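Local atomic coordinates of PHD finger protein 3 (Homo sapiens, PDB entry 6IC9), a protein that reads the phosphorylated C-terminal tail of RNA polymerase II through its SPOC domain, the part crystallised here, and regulates neuronal gene expression. Residues A[133-137]-A[138-142]; A[120-123]-A[124-128]; A[62-65]-A[66-70]; A[108-111]-A[112-116]; A[81-84]-A[85-89]. All coordinates share one frame; numbering follows the deposited sequence.

Contact 1: residues A[133-137]-A[138-142]; sequences VPFDG and PGLEL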
loop_
_atom_site.group_PDB
_atom_site.type_symbol
_atom_site.label_atom_id
_atom_site.label_comp_id
_atom_site.label_asym_id
_atom_site.label_seq_id
_atom_site.Cartn_x
_atom_site.Cartn_y
_atom_site.Cartn_z
ATOM N N VAL A 133 -8.319 -1.167 11.332
ATOM C CA VAL A 133 -9.659 -1.571 11.755
ATOM C C VAL A 133 -10.307 -0.375 12.451
ATOM O O VAL A 133 -9.626 0.376 13.168
ATOM C CB VAL A 133 -9.600 -2.804 12.674
ATOM C CG1 VAL A 133 -10.992 -3.394 12.927
ATOM C CG2 VAL A 133 -8.728 -3.854 12.077
ATOM N N PRO A 134 -11.602 -0.128 12.247
ATOM C CA PRO A 134 -12.476 -0.882 11.348
ATOM C C PRO A 134 -12.314 -0.388 9.912
ATOM O O PRO A 134 -11.947 0.761 9.712
ATOM C CB PRO A 134 -13.867 -0.586 11.907
ATOM C CG PRO A 134 -13.731 0.869 12.411
ATOM C CD PRO A 134 -12.300 1.006 12.892
ATOM N N PHE A 135 -12.553 -1.252 8.932
ATOM C CA PHE A 135 -12.523 -0.816 7.540
ATOM C C PHE A 135 -13.785 -0.018 7.260
ATOM O O PHE A 135 -14.886 -0.431 7.630
ATOM C CB PHE A 135 -12.454 -2.017 6.599
ATOM C CG PHE A 135 -11.131 -2.681 6.555
ATOM C CD1 PHE A 135 -9.963 -1.934 6.558
ATOM C CD2 PHE A 135 -11.048 -4.057 6.473
ATOM C CE1 PHE A 135 -8.732 -2.542 6.470
ATOM C CE2 PHE A 135 -9.820 -4.676 6.385
ATOM C CZ PHE A 135 -8.654 -3.911 6.373
ATOM N N ASP A 136 -13.625 1.140 6.639
ATOM C CA ASP A 136 -14.748 1.958 6.191
ATOM C C ASP A 136 -14.838 1.787 4.675
ATOM O O ASP A 136 -14.381 2.625 3.911
ATOM C CB ASP A 136 -14.509 3.408 6.596
ATOM C CG ASP A 136 -15.387 4.390 5.854
ATOM O OD1 ASP A 136 -16.534 4.045 5.482
ATOM O OD2 ASP A 136 -14.897 5.514 5.606
ATOM N N GLY A 137 -15.436 0.671 4.243
ATOM C CA GLY A 137 -15.450 0.314 2.839
ATOM C C GLY A 137 -15.708 -1.169 2.707
ATOM O O GLY A 137 -16.140 -1.812 3.664
ATOM N N PRO A 138 -15.445 -1.743 1.528
ATOM C CA PRO A 138 -15.739 -3.177 1.312
ATOM C C PRO A 138 -14.961 -4.093 2.213
ATOM O O PRO A 138 -15.333 -5.262 2.367
ATOM C CB PRO A 138 -15.315 -3.402 -0.148
ATOM C CG PRO A 138 -15.352 -2.075 -0.764
ATOM C CD PRO A 138 -15.050 -1.065 0.285
ATOM N N GLY A 139 -13.845 -3.635 2.761
ATOM C CA GLY A 139 -13.090 -4.472 3.657
ATOM C C GLY A 139 -12.406 -5.613 2.917
ATOM O O GLY A 139 -12.192 -5.574 1.697
ATOM N N LEU A 140 -12.048 -6.633 3.684
ATOM C CA LEU A 140 -11.444 -7.849 3.143
ATOM C C LEU A 140 -12.268 -9.068 3.520
ATOM O O LEU A 140 -12.853 -9.122 4.604
ATOM C CB LEU A 140 -10.030 -8.041 3.693
ATOM C CG LEU A 140 -9.077 -6.884 3.396
ATOM C CD1 LEU A 140 -7.823 -7.022 4.285
ATOM C CD2 LEU A 140 -8.689 -6.862 1.854
ATOM N N GLU A 141 -12.259 -10.066 2.645
ATOM C CA GLU A 141 -12.904 -11.336 2.955
ATOM C C GLU A 141 -12.124 -12.092 4.021
ATOM O O GLU A 141 -10.913 -11.934 4.173
ATOM C CB GLU A 141 -13.027 -12.198 1.682
ATOM C CG GLU A 141 -14.006 -11.623 0.671
ATOM C CD GLU A 141 -14.594 -12.670 -0.261
ATOM O OE1 GLU A 141 -14.804 -12.337 -1.445
ATOM O OE2 GLU A 141 -14.849 -13.824 0.192
ATOM N N LEU A 142 -12.854 -12.894 4.803
ATOM C CA LEU A 142 -12.216 -13.714 5.808
ATOM C C LEU A 142 -11.269 -14.719 5.160
ATOM O O LEU A 142 -10.186 -14.991 5.679
ATOM C CB LEU A 142 -13.281 -14.446 6.630
ATOM C CG LEU A 142 -12.716 -15.550 7.515
ATOM C CD1 LEU A 142 -11.904 -14.946 8.662
ATOM C CD2 LEU A 142 -13.806 -16.480 8.086
#
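Phe135 reaches across the bend of the chain and meets Gly139 and Leu140 with its CD2, CE2 and CZ atoms. Its CG is turned anti to its own carbonyl carbon (chi1 -74°), and this swings the ring toward 138-142. Phe135 CD2 comes to 3.5 Å from Gly139 CA. Next to it, Phe135 CE2 lies 3.7 Å from Leu140 CD1, and Phe135 CZ is almost as near to that methyl. The approach is oblique to the ring, so the contact is plain apolar packing and not a stack. Leu140 makes the matching choice of first torsion (chi1 -58°) and offers CD1 to the ring. Gly139 has a positive phi of 71°, which favours glycine. A beta carbon on Gly139 would also sit close to the ring. Phe135 also packs on Val34, Ser35 and Ile128, and Leu140 shares Val34 with it. An alanine in place of Phe135 would probably open a gap between Leu140, Val34 and Ile128 and leave the bend less firmly seated. The bend belongs to the long loop of the SPOC domain between strands 114-122 and 147-155, folded onto strand 25-35 and joined to it by the backbone of Gly139 with Val34.

Contact 2: residues A[120-123]-A[124-128]; sequences IPLG and ATDKI
The flat carboxylate of Asp126 lies with one face over the backbone of Gly123. Gly123 N is beneath that face, 2.8 Å from Asp126 OD2, and Gly123 CA is on the same side, 3.5 Å from Asp126 CG. The N-H thus meets OD2 from beneath the carboxylate plane, and the hydrogen bond is weak. The motif is a type I beta turn from Gly123 to Asp126, directly after strand 114-122. Its closing bond runs from Asp126 N to Gly123 O at 2.9 Å. The two bonds tie Gly123 to Asp126 through both its N and its O.

Asp126 CG sits beside its own backbone N (chi1 -80°), which folds the acid back over the start of the turn. Gly123 has no side chain in the way; a beta carbon here would run into Asp126 OD1. Arg144 NH2 gives hydrogen bonds to Gly123 O and Asp126 O, and Asn146 OD1 accepts from Ala124 N. The turn is therefore also held from the chain leading into strand 147-155.

Leu122 supplies the apolar part. Its side chain and that of Asp126 pass each other in opposite directions. Leu122 is buried and also packs on Leu140 and Arg144. Its CD1 lies 3.8 Å from Asp126 CB, while its other methyl, CD2, is a looser 4.4 Å from Ile128 CG1. The shortest approach of the leucine side chain to 124-128 is from Leu122 CD1 to Lys127 O, 3.6 Å.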
loop_
_atom_site.group_PDB
_atom_site.type_symbol
_atom_site.label_atom_id
_atom_site.label_comp_id
_atom_site.label_asym_id
_atom_site.label_seq_id
_atom_site.Cartn_x
_atom_site.Cartn_y
_atom_site.Cartn_z
ATOM N N ILE A 120 1.949 -3.013 2.290
ATOM C CA ILE A 120 1.810 -3.811 3.494
ATOM C C ILE A 120 1.560 -5.268 3.100
ATOM O O ILE A 120 0.570 -5.560 2.434
ATOM C CB ILE A 120 0.659 -3.268 4.354
ATOM C CG1 ILE A 120 1.044 -1.880 4.871
ATOM C CG2 ILE A 120 0.371 -4.291 5.530
ATOM C CD1 ILE A 120 -0.113 -1.170 5.643
ATOM N N PRO A 121 2.393 -6.212 3.516
ATOM C CA PRO A 121 2.049 -7.622 3.301
ATOM C C PRO A 121 1.065 -8.076 4.377
ATOM O O PRO A 121 1.302 -7.883 5.573
ATOM C CB PRO A 121 3.396 -8.331 3.431
ATOM C CG PRO A 121 4.177 -7.473 4.387
ATOM C CD PRO A 121 3.746 -6.044 4.091
ATOM N N LEU A 122 -0.062 -8.620 3.958
ATOM C CA LEU A 122 -1.031 -9.183 4.917
ATOM C C LEU A 122 -1.161 -10.667 4.639
ATOM O O LEU A 122 -1.726 -11.056 3.609
ATOM C CB LEU A 122 -2.376 -8.502 4.800
ATOM C CG LEU A 122 -3.433 -9.075 5.762
ATOM C CD1 LEU A 122 -3.094 -8.533 7.157
ATOM C CD2 LEU A 122 -4.805 -8.629 5.311
ATOM N N GLY A 123 -0.599 -11.492 5.525
ATOM C CA GLY A 123 -0.721 -12.935 5.370
ATOM C C GLY A 123 -2.162 -13.411 5.462
ATOM O O GLY A 123 -3.002 -12.791 6.119
ATOM N N ALA A 124 -2.454 -14.492 4.730
ATOM C CA ALA A 124 -3.821 -15.030 4.666
ATOM C C ALA A 124 -4.381 -15.338 6.066
ATOM O O ALA A 124 -5.569 -15.134 6.317
ATOM C CB ALA A 124 -3.843 -16.294 3.793
ATOM N N THR A 125 -3.538 -15.828 6.980
ATOM C CA THR A 125 -3.946 -16.098 8.356
ATOM C C THR A 125 -3.518 -14.988 9.310
ATOM O O THR A 125 -3.462 -15.209 10.525
ATOM C CB THR A 125 -3.389 -17.444 8.839
ATOM O OG1 THR A 125 -1.955 -17.401 8.875
ATOM C CG2 THR A 125 -3.778 -18.545 7.886
ATOM N N ASP A 126 -3.204 -13.805 8.785
ATOM C CA ASP A 126 -2.824 -12.681 9.624
ATOM C C ASP A 126 -4.055 -11.950 10.106
ATOM O O ASP A 126 -5.085 -11.882 9.418
ATOM C CB ASP A 126 -1.944 -11.668 8.875
ATOM C CG ASP A 126 -0.487 -12.077 8.787
ATOM O OD1 ASP A 126 -0.127 -13.179 9.277
ATOM O OD2 ASP A 126 0.300 -11.284 8.195
ATOM N N LYS A 127 -3.922 -11.374 11.292
ATOM C CA LYS A 127 -4.860 -10.392 11.791
ATOM C C LYS A 127 -4.611 -9.056 11.110
ATOM O O LYS A 127 -3.479 -8.713 10.769
ATOM C CB LYS A 127 -4.713 -10.259 13.304
ATOM C CG LYS A 127 -5.133 -11.519 14.041
ATOM C CD LYS A 127 -6.496 -11.339 14.729
ATOM C CE LYS A 127 -6.332 -10.770 16.137
ATOM N NZ LYS A 127 -7.636 -10.660 16.848
ATOM N N ILE A 128 -5.682 -8.319 10.878
ATOM C CA ILE A 128 -5.505 -7.008 10.264
ATOM C C ILE A 128 -4.854 -6.078 11.283
ATOM O O ILE A 128 -5.315 -6.016 12.432
ATOM C CB ILE A 128 -6.852 -6.464 9.783
ATOM C CG1 ILE A 128 -7.400 -7.328 8.621
ATOM C CG2 ILE A 128 -6.703 -5.019 9.386
ATOM C CD1 ILE A 128 -8.517 -8.337 9.031
#

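Contact 3: residues A[62-65]-A[66-70]; sequences DYVE and KIKAS
Tyr63 holds its ring anti to its backbone N (chi1 174°), and Ile67, one helical turn later, keeps CG1 beside its own N (chi1 -70°). These two torsions bring the isoleucine branch over one face of the tyrosine ring. Ile67 CG1 stands 3.9 Å from the centroid of the Tyr63 ring, a CH-pi contact displaced toward the rim. Ile67 CD1 continues along the ring, 3.6 Å from Tyr63 CE2, and touches CZ and OH as well.

The helix backbone sets this spacing. Ile67 N bonds to Tyr63 O at 2.9 Å, and Lys68 N bonds to Val64 O in a nearly straight line (176°). Lys66 N to Asp62 O and Ala69 N to Glu65 O complete the run of i to i+4 bonds. Lys68 stretches its chain past Val64, with Lys68 CE 4.1 Å from Val64 CG1. Its NZ finds Pro131 O beyond the helix. At the end of the helix, Ser70 OG turns back to Ile67 O, 2.8 Å away, and is also bonded to Thr72 OG1.

The hydroxyl of Tyr63 is probably hydrogen-bonded to Asp116 OD1 and Lys115 NZ, which would hold the far end of the ring. The bound RNA polymerase II peptide packs apolar side-chain atoms on Tyr63, Lys66 and Ile67, and its backbone on Ser70. This part of helix 57-70 is thus one wall of the peptide site. Val64, Ile67 and Lys68 lie against Ile75, which seats the helix on strand 73-82.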
loop_
_atom_site.group_PDB
_atom_site.type_symbol
_atom_site.label_atom_id
_atom_site.label_comp_id
_atom_site.label_asym_id
_atom_site.label_seq_id
_atom_site.Cartn_x
_atom_site.Cartn_y
_atom_site.Cartn_z
ATOM N N ASP A 62 2.887 4.669 14.187
ATOM C CA ASP A 62 3.044 5.913 14.949
ATOM C C ASP A 62 2.725 7.135 14.085
ATOM O O ASP A 62 1.990 8.033 14.497
ATOM C CB ASP A 62 4.471 6.021 15.484
ATOM C CG ASP A 62 4.771 5.003 16.564
ATOM O OD1 ASP A 62 5.959 4.841 16.929
ATOM O OD2 ASP A 62 3.831 4.335 17.012
ATOM N N TYR A 63 3.233 7.149 12.841
ATOM C CA TYR A 63 2.964 8.243 11.922
ATOM C C TYR A 63 1.482 8.337 11.582
ATOM O O TYR A 63 0.906 9.439 11.512
ATOM C CB TYR A 63 3.811 7.995 10.665
ATOM C CG TYR A 63 3.583 8.929 9.540
ATOM C CD1 TYR A 63 3.358 8.436 8.251
ATOM C CD2 TYR A 63 3.595 10.307 9.739
ATOM C CE1 TYR A 63 3.166 9.293 7.165
ATOM C CE2 TYR A 63 3.406 11.186 8.644
ATOM C CZ TYR A 63 3.185 10.674 7.385
ATOM O OH TYR A 63 3.019 11.521 6.324
ATOM N N VAL A 64 0.841 7.188 11.340
ATOM C CA VAL A 64 -0.570 7.203 10.982
ATOM C C VAL A 64 -1.388 7.796 12.135
ATOM O O VAL A 64 -2.347 8.551 11.918
ATOM C CB VAL A 64 -1.051 5.776 10.621
ATOM C CG1 VAL A 64 -2.591 5.681 10.686
ATOM C CG2 VAL A 64 -0.535 5.314 9.216
ATOM N N GLU A 65 -0.995 7.494 13.370
ATOM C CA GLU A 65 -1.685 8.091 14.533
ATOM C C GLU A 65 -1.607 9.622 14.524
ATOM O O GLU A 65 -2.596 10.306 14.814
ATOM C CB GLU A 65 -1.073 7.508 15.802
ATOM C CG GLU A 65 -1.666 8.030 17.112
ATOM C CD GLU A 65 -1.088 7.234 18.269
ATOM O OE1 GLU A 65 0.134 7.373 18.544
ATOM O OE2 GLU A 65 -1.834 6.412 18.835
ATOM N N LYS A 66 -0.433 10.181 14.203
ATOM C CA LYS A 66 -0.296 11.638 14.102
ATOM C C LYS A 66 -1.097 12.194 12.944
ATOM O O LYS A 66 -1.687 13.279 13.048
ATOM C CB LYS A 66 1.176 12.038 13.938
ATOM C CG LYS A 66 2.072 11.558 15.043
ATOM C CD LYS A 66 3.557 11.891 14.796
ATOM C CE LYS A 66 4.416 11.153 15.852
ATOM N NZ LYS A 66 5.898 11.363 15.721
ATOM N N ILE A 67 -1.111 11.481 11.816
ATOM C CA ILE A 67 -1.865 11.925 10.661
ATOM C C ILE A 67 -3.331 12.065 11.033
ATOM O O ILE A 67 -3.954 13.098 10.770
ATOM C CB ILE A 67 -1.683 10.934 9.494
ATOM C CG1 ILE A 67 -0.246 11.019 8.950
ATOM C CG2 ILE A 67 -2.664 11.241 8.415
ATOM C CD1 ILE A 67 -0.030 12.315 8.196
ATOM N N LYS A 68 -3.906 11.020 11.621
ATOM C CA LYS A 68 -5.302 11.103 12.052
ATOM C C LYS A 68 -5.518 12.252 13.060
ATOM O O LYS A 68 -6.472 13.011 12.930
ATOM C CB LYS A 68 -5.730 9.769 12.641
ATOM C CG LYS A 68 -5.893 8.630 11.664
ATOM C CD LYS A 68 -6.093 7.371 12.487
ATOM C CE LYS A 68 -6.544 6.163 11.678
ATOM N NZ LYS A 68 -6.559 4.983 12.637
ATOM N N ALA A 69 -4.636 12.403 14.052
ATOM C CA ALA A 69 -4.767 13.509 15.012
ATOM C C ALA A 69 -4.770 14.868 14.320
ATOM O O ALA A 69 -5.462 15.798 14.763
ATOM C CB ALA A 69 -3.622 13.476 16.026
ATOM N N SER A 70 -3.989 15.014 13.254
ATOM C CA SER A 70 -3.825 16.320 12.631
ATOM C C SER A 70 -5.075 16.739 11.872
ATOM O O SER A 70 -5.322 17.934 11.685
ATOM C CB SER A 70 -2.642 16.293 11.681
ATOM O OG SER A 70 -3.065 15.764 10.431
#

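Contact 4: residues A[108-111]-A[112-116]; sequences ANNM and KQVKD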
loop_
_atom_site.group_PDB
_atom_site.type_symbol
_atom_site.label_atom_id
_atom_site.label_comp_id
_atom_site.label_asym_id
_atom_site.label_seq_id
_atom_site.Cartn_x
_atom_site.Cartn_y
_atom_site.Cartn_z
ATOM N N ALA A 108 8.355 5.704 -3.720
ATOM C CA ALA A 108 9.297 6.812 -3.839
ATOM C C ALA A 108 8.947 7.832 -4.934
ATOM O O ALA A 108 9.680 8.813 -5.088
ATOM C CB ALA A 108 10.707 6.263 -4.093
ATOM N N ASN A 109 7.894 7.629 -5.710
ATOM C CA ASN A 109 7.565 8.513 -6.843
ATOM C C ASN A 109 6.117 8.961 -6.759
ATOM O O ASN A 109 5.355 8.902 -7.730
ATOM C CB ASN A 109 7.839 7.840 -8.204
ATOM C CG ASN A 109 6.895 6.657 -8.477
ATOM O OD1 ASN A 109 6.475 5.958 -7.530
ATOM N ND2 ASN A 109 6.557 6.434 -9.768
ATOM N N ASN A 110 5.714 9.436 -5.583
ATOM C CA ASN A 110 4.311 9.782 -5.372
ATOM C C ASN A 110 3.879 10.950 -6.254
ATOM O O ASN A 110 4.651 11.863 -6.550
ATOM C CB ASN A 110 4.072 10.151 -3.897
ATOM C CG ASN A 110 4.308 8.961 -2.972
ATOM O OD1 ASN A 110 4.101 7.820 -3.403
ATOM N ND2 ASN A 110 4.771 9.209 -1.719
ATOM N N MET A 111 2.608 10.953 -6.606
ATOM C CA MET A 111 2.130 12.138 -7.290
ATOM C C MET A 111 1.733 13.204 -6.280
ATOM O O MET A 111 1.694 12.975 -5.057
ATOM C CB MET A 111 0.990 11.774 -8.238
ATOM C CG MET A 111 1.615 11.298 -9.582
ATOM S SD MET A 111 0.490 10.525 -10.707
ATOM C CE MET A 111 -0.412 11.946 -11.368
ATOM N N LYS A 112 1.421 14.382 -6.827
ATOM C CA LYS A 112 1.253 15.590 -6.026
ATOM C C LYS A 112 0.256 15.390 -4.889
ATOM O O LYS A 112 0.478 15.862 -3.771
ATOM C CB LYS A 112 0.819 16.727 -6.965
ATOM C CG LYS A 112 0.591 18.078 -6.319
ATOM C CD LYS A 112 -0.102 19.047 -7.297
ATOM C CE LYS A 112 -0.301 20.433 -6.674
ATOM N NZ LYS A 112 -1.126 20.404 -5.413
ATOM N N GLN A 113 -0.833 14.672 -5.136
ATOM C CA GLN A 113 -1.868 14.584 -4.125
ATOM C C GLN A 113 -1.596 13.513 -3.083
ATOM O O GLN A 113 -2.329 13.459 -2.091
ATOM C CB GLN A 113 -3.236 14.298 -4.752
ATOM C CG GLN A 113 -3.890 15.496 -5.447
ATOM C CD GLN A 113 -4.036 16.691 -4.522
ATOM O OE1 GLN A 113 -3.337 17.688 -4.682
ATOM N NE2 GLN A 113 -4.951 16.597 -3.549
ATOM N N VAL A 114 -0.614 12.628 -3.280
ATOM C CA VAL A 114 -0.356 11.620 -2.266
ATOM C C VAL A 114 0.924 11.972 -1.515
ATOM O O VAL A 114 2.019 12.077 -2.091
ATOM C CB VAL A 114 -0.383 10.170 -2.799
ATOM C CG1 VAL A 114 -0.915 10.037 -4.161
ATOM C CG2 VAL A 114 0.848 9.369 -2.500
ATOM N N LYS A 115 0.752 12.139 -0.209
ATOM C CA LYS A 115 1.857 12.459 0.683
ATOM C C LYS A 115 2.737 11.238 0.896
ATOM O O LYS A 115 3.966 11.357 0.961
ATOM C CB LYS A 115 1.273 12.968 2.011
ATOM C CG LYS A 115 2.299 13.535 3.024
ATOM C CD LYS A 115 1.592 13.913 4.342
ATOM C CE LYS A 115 2.483 14.882 5.196
ATOM N NZ LYS A 115 3.816 14.284 5.346
ATOM N N ASP A 116 2.116 10.054 1.047
ATOM C CA ASP A 116 2.835 8.813 1.361
ATOM C C ASP A 116 2.045 7.620 0.849
ATOM O O ASP A 116 0.811 7.639 0.824
ATOM C CB ASP A 116 3.025 8.537 2.878
ATOM C CG ASP A 116 3.519 9.738 3.650
ATOM O OD1 ASP A 116 2.666 10.475 4.201
ATOM O OD2 ASP A 116 4.738 9.909 3.717
#
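Met111 and Val114 close a type I beta turn, with Val114 N bonded to Met111 O at 2.9 Å. Asn110, just before the turn, reaches over to the residue that ends it. Its CG is anti to the carbonyl carbon (chi1 -65°), which points the amide at Val114. Asn110 CB lies 3.3 Å from Val114 O, and Asn110 CG lies 3.5 Å from Val114 CG2. The two side chains cross at about a right angle. Val114 has its CG1 almost eclipsed with its backbone N (chi1 -11°), an unusual torsion. The amide nitrogen carries on past Val114: Asn110 ND2 is 3.5 Å from Lys115 O and 3.7 Å from Asp116 CA. Lys115 and Asp116 turn their polar ends elsewhere. Lys115 NZ bonds to the backbone of the bound peptide and Asp116 OD2 to a polar side chain of it, beside Tyr63. Both residues face Ile153 of strand 147-155. This is a classic beta bulge at the start of strand 114-122, and here it forms part of the peptide-binding site of the SPOC domain.

Contact 5: residues A[81-84]-A[85-89]; sequences TPVT and EEDQI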
loop_
_atom_site.group_PDB
_atom_site.type_symbol
_atom_site.label_atom_id
_atom_site.label_comp_id
_atom_site.label_asym_id
_atom_site.label_seq_id
_atom_site.Cartn_x
_atom_site.Cartn_y
_atom_site.Cartn_z
ATOM N N THR A 81 -4.033 -6.938 -6.738
ATOM C CA THR A 81 -4.169 -8.303 -7.263
ATOM C C THR A 81 -3.292 -8.397 -8.504
ATOM O O THR A 81 -3.278 -7.461 -9.281
ATOM C CB THR A 81 -5.623 -8.635 -7.672
ATOM O OG1 THR A 81 -6.002 -7.768 -8.729
ATOM C CG2 THR A 81 -6.612 -8.359 -6.510
ATOM N N PRO A 82 -2.546 -9.482 -8.699
ATOM C CA PRO A 82 -1.764 -9.623 -9.960
ATOM C C PRO A 82 -2.681 -9.792 -11.173
ATOM O O PRO A 82 -3.765 -10.372 -11.081
ATOM C CB PRO A 82 -0.933 -10.891 -9.703
ATOM C CG PRO A 82 -1.877 -11.765 -8.810
ATOM C CD PRO A 82 -2.527 -10.710 -7.887
ATOM N N VAL A 83 -2.244 -9.296 -12.347
ATOM C CA VAL A 83 -3.168 -9.381 -13.474
ATOM C C VAL A 83 -3.052 -10.718 -14.198
ATOM O O VAL A 83 -4.077 -11.298 -14.562
ATOM C CB VAL A 83 -3.006 -8.189 -14.436
ATOM C CG1 VAL A 83 -3.834 -8.473 -15.722
ATOM C CG2 VAL A 83 -3.571 -6.911 -13.744
ATOM N N THR A 84 -1.838 -11.257 -14.404
ATOM C CA THR A 84 -1.662 -12.547 -15.077
ATOM C C THR A 84 -0.933 -13.520 -14.152
ATOM O O THR A 84 -0.414 -13.157 -13.095
ATOM C CB THR A 84 -0.841 -12.416 -16.373
ATOM O OG1 THR A 84 0.490 -12.023 -16.025
ATOM C CG2 THR A 84 -1.441 -11.402 -17.301
ATOM N N GLU A 85 -0.883 -14.794 -14.561
ATOM C CA GLU A 85 -0.088 -15.777 -13.819
ATOM C C GLU A 85 1.371 -15.348 -13.695
ATOM O O GLU A 85 2.028 -15.582 -12.669
ATOM C CB GLU A 85 -0.195 -17.148 -14.504
ATOM C CG GLU A 85 -1.652 -17.586 -14.621
ATOM C CD GLU A 85 -1.870 -18.806 -15.501
ATOM O OE1 GLU A 85 -3.043 -19.065 -15.872
ATOM O OE2 GLU A 85 -0.879 -19.505 -15.804
ATOM N N GLU A 86 1.925 -14.760 -14.747
ATOM C CA GLU A 86 3.306 -14.266 -14.657
ATOM C C GLU A 86 3.434 -13.165 -13.604
ATOM O O GLU A 86 4.336 -13.191 -12.743
ATOM C CB GLU A 86 3.709 -13.778 -16.041
ATOM C CG GLU A 86 4.979 -13.055 -16.212
ATOM C CD GLU A 86 5.034 -12.587 -17.675
ATOM O OE1 GLU A 86 4.597 -11.439 -17.996
ATOM O OE2 GLU A 86 5.423 -13.424 -18.504
ATOM N N ASP A 87 2.485 -12.228 -13.604
ATOM C CA ASP A 87 2.460 -11.212 -12.540
ATOM C C ASP A 87 2.407 -11.849 -11.172
ATOM O O ASP A 87 3.044 -11.368 -10.237
ATOM C CB ASP A 87 1.265 -10.311 -12.713
ATOM C CG ASP A 87 1.360 -9.476 -13.998
ATOM O OD1 ASP A 87 2.448 -8.886 -14.263
ATOM O OD2 ASP A 87 0.299 -9.367 -14.660
ATOM N N GLN A 88 1.652 -12.927 -11.031
ATOM C CA GLN A 88 1.477 -13.535 -9.711
ATOM C C GLN A 88 2.794 -14.072 -9.142
ATOM O O GLN A 88 3.041 -13.978 -7.939
ATOM C CB GLN A 88 0.416 -14.633 -9.795
ATOM C CG GLN A 88 0.078 -15.165 -8.407
ATOM C CD GLN A 88 -1.065 -16.136 -8.445
ATOM O OE1 GLN A 88 -1.990 -16.032 -7.656
ATOM N NE2 GLN A 88 -0.996 -17.102 -9.350
ATOM N N ILE A 89 3.695 -14.587 -9.990
ATOM C CA ILE A 89 4.986 -15.033 -9.478
ATOM C C ILE A 89 5.751 -13.868 -8.834
ATOM O O ILE A 89 6.354 -14.012 -7.769
ATOM C CB ILE A 89 5.816 -15.670 -10.615
ATOM C CG1 ILE A 89 5.098 -16.933 -11.105
ATOM C CG2 ILE A 89 7.206 -15.967 -10.094
ATOM C CD1 ILE A 89 5.685 -17.439 -12.480
HETATM O O HOH W 1 1.832 -11.113 -18.201
#
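A capping box starts helix 85-101, with Thr84 at the N-cap and Asp87 three residues on. Asp87 N bonds to Thr84 OG1 at 3.1 Å and almost straight, 172°. In return Thr84 N gives its hydrogen to Asp87 OD2 at 2.9 Å, on the lone pair that faces away from the other oxygen. Thr84 OG1 sits between its backbone N and carbonyl carbon (chi1 66°), which directs it at the first turn. Asp87 keeps CG beside its own N (chi1 -66°), and this brings OD2 back to Thr84. The first helical bond runs from Gln88 N to Thr84 O, 2.9 Å. A water links Thr84 OG1, 2.7 Å away, to Glu86 OE1. Pro82 packs on Gln88, with Pro82 CG 3.8 Å from Gln88 CB. Asp87 OD1 accepts from Val28 N, so this one carboxylate ties the helix start to strand 25-35 as well. An alanine in place of Asp87 would probably leave the N-H groups of Thr84 and Val28 without these acceptors and let the first turn fray. The arrangement is the usual reciprocal box at a helix N-terminus, here at the step from strand 73-82 into the helix.

All five contacts lie within the SPOC domain. Along the chain they come in the order contact 3, 5, 4, 2, 1. Contacts 3 and 4 form one group around the bound peptide. Their centres are 17 Å apart, and Tyr63 meets Lys115 and Asp116 between them. Contacts 1 and 2 form another group, their centres 13 Å apart. Leu140 packs on Leu122 there, and Val133 and Phe135 on Ile128. Strand 114-122 connects the groups, with contact 4 at its start and contact 2 at its end, centres 25 Å apart. The centres of contacts 3 and 5 are 34 Å apart, across the middle of the chain. The peptide site is thus well separated from the helix cap.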